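Local coordinates for translation initiation factor 4E (Ascaris suum, PDB 3M94), which binds the methylated guanosine cap at the 5' end of messenger RNA, including the trimethylguanosine form, and probably thereby helps initiate translation, at residues F38-S49 and L92-M101. Sequence-based numbering, arbitrary orientation.
Sequences FWSLYNHIQAAS and LDHYWLELLM
Tyr42 and Leu97 each hold CG trans to the backbone N (chi1 -170° and -179°), which turns the phenol ring of helix 35-42 and the isobutyl group of helix 88-104 toward one another. Leu97 CD1 rides over the centre of the Tyr42 ring, 3.9 Å from its centroid, a CH-pi contact; the branched end suits the site, since CD2 stays beside Tyr42 CE2 and OH. The same CD1 methyl also meets the edge of Phe38 and lies 3.8 Å from Trp39 CH2, so one leucine serves three rings. Met101, extended at chi2, carries its polarisable SD to the edge of the Trp39 indole, 3.9 Å from CH2, in a Met-aromatic contact. Leu100 CD1 fills in beside Phe38 CE1. At the 3-10 segment 48-49, serine suits Asp93 by offering both oxygens a donor: Ser49 N gives OD1 a 2.8 Å bond on its syn lone pair, and Ser49 OG meets OD2 at 2.5 Å, 23° out of the carboxylate plane. Small Ala48 lets the chain come close, its CB 4.3 Å from Trp96 CD1. These dorsal helices of the eIF4E fold also meet the bound peptide, whose backbone accepts from Trp39 NE1. Bulky apolar and aromatic side chains thus fill the wide gap between the helices, while two bonds fix the carboxylate's rotation and probably favour its ionised form.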
loop_
_atom_site.group_PDB
_atom_site.type_symbol
_atom_site.label_atom_id
_atom_site.label_comp_id
_atom_site.label_asym_id
_atom_site.label_seq_id
_atom_site.Cartn_x
_atom_site.Cartn_y
_atom_site.Cartn_z
ATOM N N PHE A 38 -11.707 3.196 -10.545
ATOM C CA PHE A 38 -10.585 2.380 -10.059
ATOM C C PHE A 38 -10.180 1.308 -11.075
ATOM O O PHE A 38 -8.996 1.194 -11.429
ATOM C CB PHE A 38 -10.853 1.706 -8.692
ATOM C CG PHE A 38 -9.868 0.599 -8.384
ATOM C CD1 PHE A 38 -8.540 0.900 -8.057
ATOM C CD2 PHE A 38 -10.242 -0.733 -8.491
ATOM C CE1 PHE A 38 -7.603 -0.133 -7.824
ATOM C CE2 PHE A 38 -9.318 -1.765 -8.256
ATOM C CZ PHE A 38 -7.995 -1.456 -7.930
ATOM N N TRP A 39 -11.156 0.528 -11.535
ATOM C CA TRP A 39 -10.874 -0.532 -12.505
ATOM C C TRP A 39 -10.367 -0.034 -13.873
ATOM O O TRP A 39 -9.456 -0.643 -14.442
ATOM C CB TRP A 39 -12.067 -1.475 -12.668
ATOM C CG TRP A 39 -12.272 -2.396 -11.490
ATOM C CD1 TRP A 39 -13.405 -2.514 -10.731
ATOM C CD2 TRP A 39 -11.321 -3.330 -10.937
ATOM N NE1 TRP A 39 -13.217 -3.444 -9.743
ATOM C CE2 TRP A 39 -11.953 -3.966 -9.846
ATOM C CE3 TRP A 39 -10.001 -3.685 -11.259
ATOM C CZ2 TRP A 39 -11.314 -4.946 -9.072
ATOM C CZ3 TRP A 39 -9.360 -4.654 -10.480
ATOM C CH2 TRP A 39 -10.018 -5.271 -9.407
ATOM N N SER A 40 -10.932 1.068 -14.388
ATOM C CA SER A 40 -10.471 1.662 -15.651
ATOM C C SER A 40 -9.014 2.062 -15.581
ATOM O O SER A 40 -8.298 1.998 -16.586
ATOM C CB SER A 40 -11.264 2.916 -16.033
ATOM O OG SER A 40 -12.636 2.618 -16.116
ATOM N N LEU A 41 -8.588 2.515 -14.405
ATOM C CA LEU A 41 -7.187 2.800 -14.166
ATOM C C LEU A 41 -6.396 1.515 -14.113
ATOM O O LEU A 41 -5.448 1.311 -14.870
ATOM C CB LEU A 41 -7.021 3.504 -12.827
ATOM C CG LEU A 41 -7.005 5.011 -12.793
ATOM C CD1 LEU A 41 -6.544 5.438 -11.395
ATOM C CD2 LEU A 41 -6.049 5.516 -13.882
ATOM N N TYR A 42 -6.787 0.643 -13.197
ATOM C CA TYR A 42 -6.014 -0.551 -12.958
ATOM C C TYR A 42 -5.855 -1.431 -14.197
ATOM O O TYR A 42 -4.773 -1.965 -14.436
ATOM C CB TYR A 42 -6.552 -1.335 -11.752
ATOM C CG TYR A 42 -5.608 -2.446 -11.371
ATOM C CD1 TYR A 42 -4.548 -2.220 -10.485
ATOM C CD2 TYR A 42 -5.745 -3.712 -11.935
ATOM C CE1 TYR A 42 -3.657 -3.260 -10.149
ATOM C CE2 TYR A 42 -4.878 -4.748 -11.605
ATOM C CZ TYR A 42 -3.841 -4.516 -10.718
ATOM O OH TYR A 42 -2.993 -5.554 -10.408
ATOM N N ASN A 43 -6.916 -1.555 -14.988
ATOM C CA ASN A 43 -6.911 -2.394 -16.178
ATOM C C ASN A 43 -5.997 -1.940 -17.321
ATOM O O ASN A 43 -5.660 -2.735 -18.197
ATOM C CB ASN A 43 -8.328 -2.517 -16.725
ATOM C CG ASN A 43 -9.190 -3.438 -15.890
ATOM O OD1 ASN A 43 -8.682 -4.197 -15.067
ATOM N ND2 ASN A 43 -10.498 -3.366 -16.088
ATOM N N HIS A 44 -5.649 -0.653 -17.341
ATOM C CA HIS A 44 -4.887 -0.103 -18.451
ATOM C C HIS A 44 -3.453 0.282 -18.099
ATOM O O HIS A 44 -2.658 0.571 -18.999
ATOM C CB HIS A 44 -5.657 1.070 -19.054
ATOM C CG HIS A 44 -6.945 0.650 -19.682
ATOM N ND1 HIS A 44 -8.158 0.741 -19.028
ATOM C CD2 HIS A 44 -7.203 0.073 -20.881
ATOM C CE1 HIS A 44 -9.110 0.261 -19.812
ATOM N NE2 HIS A 44 -8.560 -0.144 -20.941
ATOM N N ILE A 45 -3.134 0.314 -16.798
ATOM C CA ILE A 45 -1.768 0.626 -16.352
ATOM C C ILE A 45 -0.949 -0.661 -16.208
ATOM O O ILE A 45 -1.495 -1.743 -15.994
ATOM C CB ILE A 45 -1.692 1.448 -15.022
ATOM C CG1 ILE A 45 -2.124 0.566 -13.834
ATOM C CG2 ILE A 45 -2.517 2.735 -15.117
ATOM C CD1 ILE A 45 -2.234 1.291 -12.506
ATOM N N GLN A 46 0.366 -0.522 -16.284
ATOM C CA GLN A 46 1.266 -1.674 -16.267
ATOM C C GLN A 46 1.240 -2.410 -14.926
ATOM O O GLN A 46 1.186 -1.789 -13.869
ATOM C CB GLN A 46 2.683 -1.196 -16.572
ATOM C CG GLN A 46 3.677 -2.286 -16.878
ATOM C CD GLN A 46 5.035 -1.735 -17.292
ATOM O OE1 GLN A 46 5.287 -0.523 -17.216
ATOM N NE2 GLN A 46 5.921 -2.630 -17.732
ATOM N N ALA A 47 1.298 -3.740 -14.986
ATOM C CA ALA A 47 1.347 -4.579 -13.786
ATOM C C ALA A 47 2.604 -4.216 -12.991
ATOM O O ALA A 47 3.637 -3.836 -13.580
ATOM C CB ALA A 47 1.348 -6.054 -14.173
ATOM N N ALA A 48 2.506 -4.296 -11.663
ATOM C CA ALA A 48 3.643 -3.989 -10.800
ATOM C C ALA A 48 4.858 -4.823 -11.213
ATOM O O ALA A 48 5.965 -4.289 -11.357
ATOM C CB ALA A 48 3.289 -4.239 -9.329
ATOM N N SER A 49 4.626 -6.114 -11.447
ATOM C CA SER A 49 5.687 -7.074 -11.779
ATOM C C SER A 49 6.420 -6.697 -13.051
ATOM O O SER A 49 7.557 -7.104 -13.238
ATOM C CB SER A 49 5.122 -8.489 -11.914
ATOM O OG SER A 49 4.027 -8.522 -12.819
ATOM N N LEU A 92 3.738 -10.905 -6.408
ATOM C CA LEU A 92 3.803 -9.435 -6.460
ATOM C C LEU A 92 2.467 -8.748 -6.858
ATOM O O LEU A 92 1.912 -7.967 -6.070
ATOM C CB LEU A 92 4.971 -8.933 -7.312
ATOM C CG LEU A 92 5.189 -7.421 -7.165
ATOM C CD1 LEU A 92 5.489 -7.072 -5.692
ATOM C CD2 LEU A 92 6.287 -6.908 -8.078
ATOM N N ASP A 93 1.950 -9.068 -8.044
ATOM C CA ASP A 93 0.692 -8.467 -8.527
ATOM C C ASP A 93 -0.527 -8.827 -7.685
ATOM O O ASP A 93 -1.400 -7.982 -7.467
ATOM C CB ASP A 93 0.430 -8.819 -9.991
ATOM C CG ASP A 93 1.503 -8.292 -10.915
ATOM O OD1 ASP A 93 2.230 -7.348 -10.527
ATOM O OD2 ASP A 93 1.631 -8.847 -12.027
ATOM N N HIS A 94 -0.579 -10.072 -7.220
ATOM C CA HIS A 94 -1.654 -10.532 -6.344
ATOM C C HIS A 94 -1.660 -9.742 -5.030
ATOM O O HIS A 94 -2.687 -9.206 -4.637
ATOM C CB HIS A 94 -1.518 -12.035 -6.085
ATOM C CG HIS A 94 -2.612 -12.610 -5.241
ATOM N ND1 HIS A 94 -3.842 -12.965 -5.756
ATOM C CD2 HIS A 94 -2.654 -12.918 -3.920
ATOM C CE1 HIS A 94 -4.601 -13.449 -4.787
ATOM N NE2 HIS A 94 -3.906 -13.429 -3.662
ATOM N N TYR A 95 -0.506 -9.668 -4.364
ATOM C CA TYR A 95 -0.368 -8.901 -3.126
ATOM C C TYR A 95 -0.817 -7.442 -3.295
ATOM O O TYR A 95 -1.621 -6.948 -2.509
ATOM C CB TYR A 95 1.073 -8.959 -2.614
ATOM C CG TYR A 95 1.451 -10.205 -1.811
ATOM C CD1 TYR A 95 2.712 -10.306 -1.220
ATOM C CD2 TYR A 95 0.551 -11.267 -1.624
ATOM C CE1 TYR A 95 3.087 -11.438 -0.464
ATOM C CE2 TYR A 95 0.911 -12.406 -0.862
ATOM C CZ TYR A 95 2.190 -12.482 -0.294
ATOM O OH TYR A 95 2.568 -13.582 0.458
ATOM N N TRP A 96 -0.290 -6.771 -4.322
ATOM C CA TRP A 96 -0.611 -5.369 -4.610
ATOM C C TRP A 96 -2.101 -5.139 -4.861
ATOM O O TRP A 96 -2.702 -4.289 -4.223
ATOM C CB TRP A 96 0.225 -4.864 -5.788
ATOM C CG TRP A 96 -0.014 -3.424 -6.201
ATOM C CD1 TRP A 96 -0.366 -2.996 -7.427
ATOM C CD2 TRP A 96 0.128 -2.246 -5.383
ATOM N NE1 TRP A 96 -0.458 -1.622 -7.441
ATOM C CE2 TRP A 96 -0.150 -1.139 -6.198
ATOM C CE3 TRP A 96 0.467 -2.026 -4.035
ATOM C CZ2 TRP A 96 -0.125 0.185 -5.718
ATOM C CZ3 TRP A 96 0.525 -0.715 -3.563
ATOM C CH2 TRP A 96 0.226 0.376 -4.406
ATOM N N LEU A 97 -2.698 -5.903 -5.767
ATOM C CA LEU A 97 -4.122 -5.750 -6.074
ATOM C C LEU A 97 -5.017 -6.057 -4.862
ATOM O O LEU A 97 -5.941 -5.291 -4.582
ATOM C CB LEU A 97 -4.543 -6.608 -7.280
ATOM C CG LEU A 97 -6.026 -6.505 -7.704
ATOM C CD1 LEU A 97 -6.498 -5.024 -7.949
ATOM C CD2 LEU A 97 -6.292 -7.357 -8.943
ATOM N N GLU A 98 -4.753 -7.158 -4.148
ATOM C CA GLU A 98 -5.492 -7.434 -2.902
ATOM C C GLU A 98 -5.414 -6.272 -1.897
ATOM O O GLU A 98 -6.409 -5.927 -1.264
ATOM C CB GLU A 98 -5.001 -8.720 -2.217
ATOM C CG GLU A 98 -5.224 -10.019 -3.013
ATOM C CD GLU A 98 -6.689 -10.302 -3.326
ATOM O OE1 GLU A 98 -7.549 -10.059 -2.467
ATOM O OE2 GLU A 98 -6.985 -10.784 -4.436
ATOM N N LEU A 99 -4.232 -5.675 -1.746
ATOM C CA LEU A 99 -4.097 -4.540 -0.834
ATOM C C LEU A 99 -4.911 -3.326 -1.300
ATOM O O LEU A 99 -5.561 -2.675 -0.486
ATOM C CB LEU A 99 -2.624 -4.173 -0.612
ATOM C CG LEU A 99 -2.330 -3.046 0.374
ATOM C CD1 LEU A 99 -3.025 -3.277 1.722
ATOM C CD2 LEU A 99 -0.816 -2.929 0.571
ATOM N N LEU A 100 -4.896 -3.040 -2.601
ATOM C CA LEU A 100 -5.681 -1.936 -3.139
ATOM C C LEU A 100 -7.188 -2.152 -2.905
ATOM O O LEU A 100 -7.896 -1.230 -2.485
ATOM C CB LEU A 100 -5.413 -1.747 -4.639
ATOM C CG LEU A 100 -3.987 -1.346 -5.067
ATOM C CD1 LEU A 100 -3.957 -1.016 -6.524
ATOM C CD2 LEU A 100 -3.378 -0.188 -4.245
ATOM N N MET A 101 -7.674 -3.351 -3.190
ATOM C CA MET A 101 -9.096 -3.659 -2.974
ATOM C C MET A 101 -9.485 -3.558 -1.492
ATOM O O MET A 101 -10.564 -3.050 -1.167
ATOM C CB MET A 101 -9.438 -5.036 -3.520
ATOM C CG MET A 101 -9.416 -5.070 -5.038
ATOM S SD MET A 101 -10.114 -6.573 -5.705
ATOM C CE MET A 101 -8.930 -7.798 -5.135
#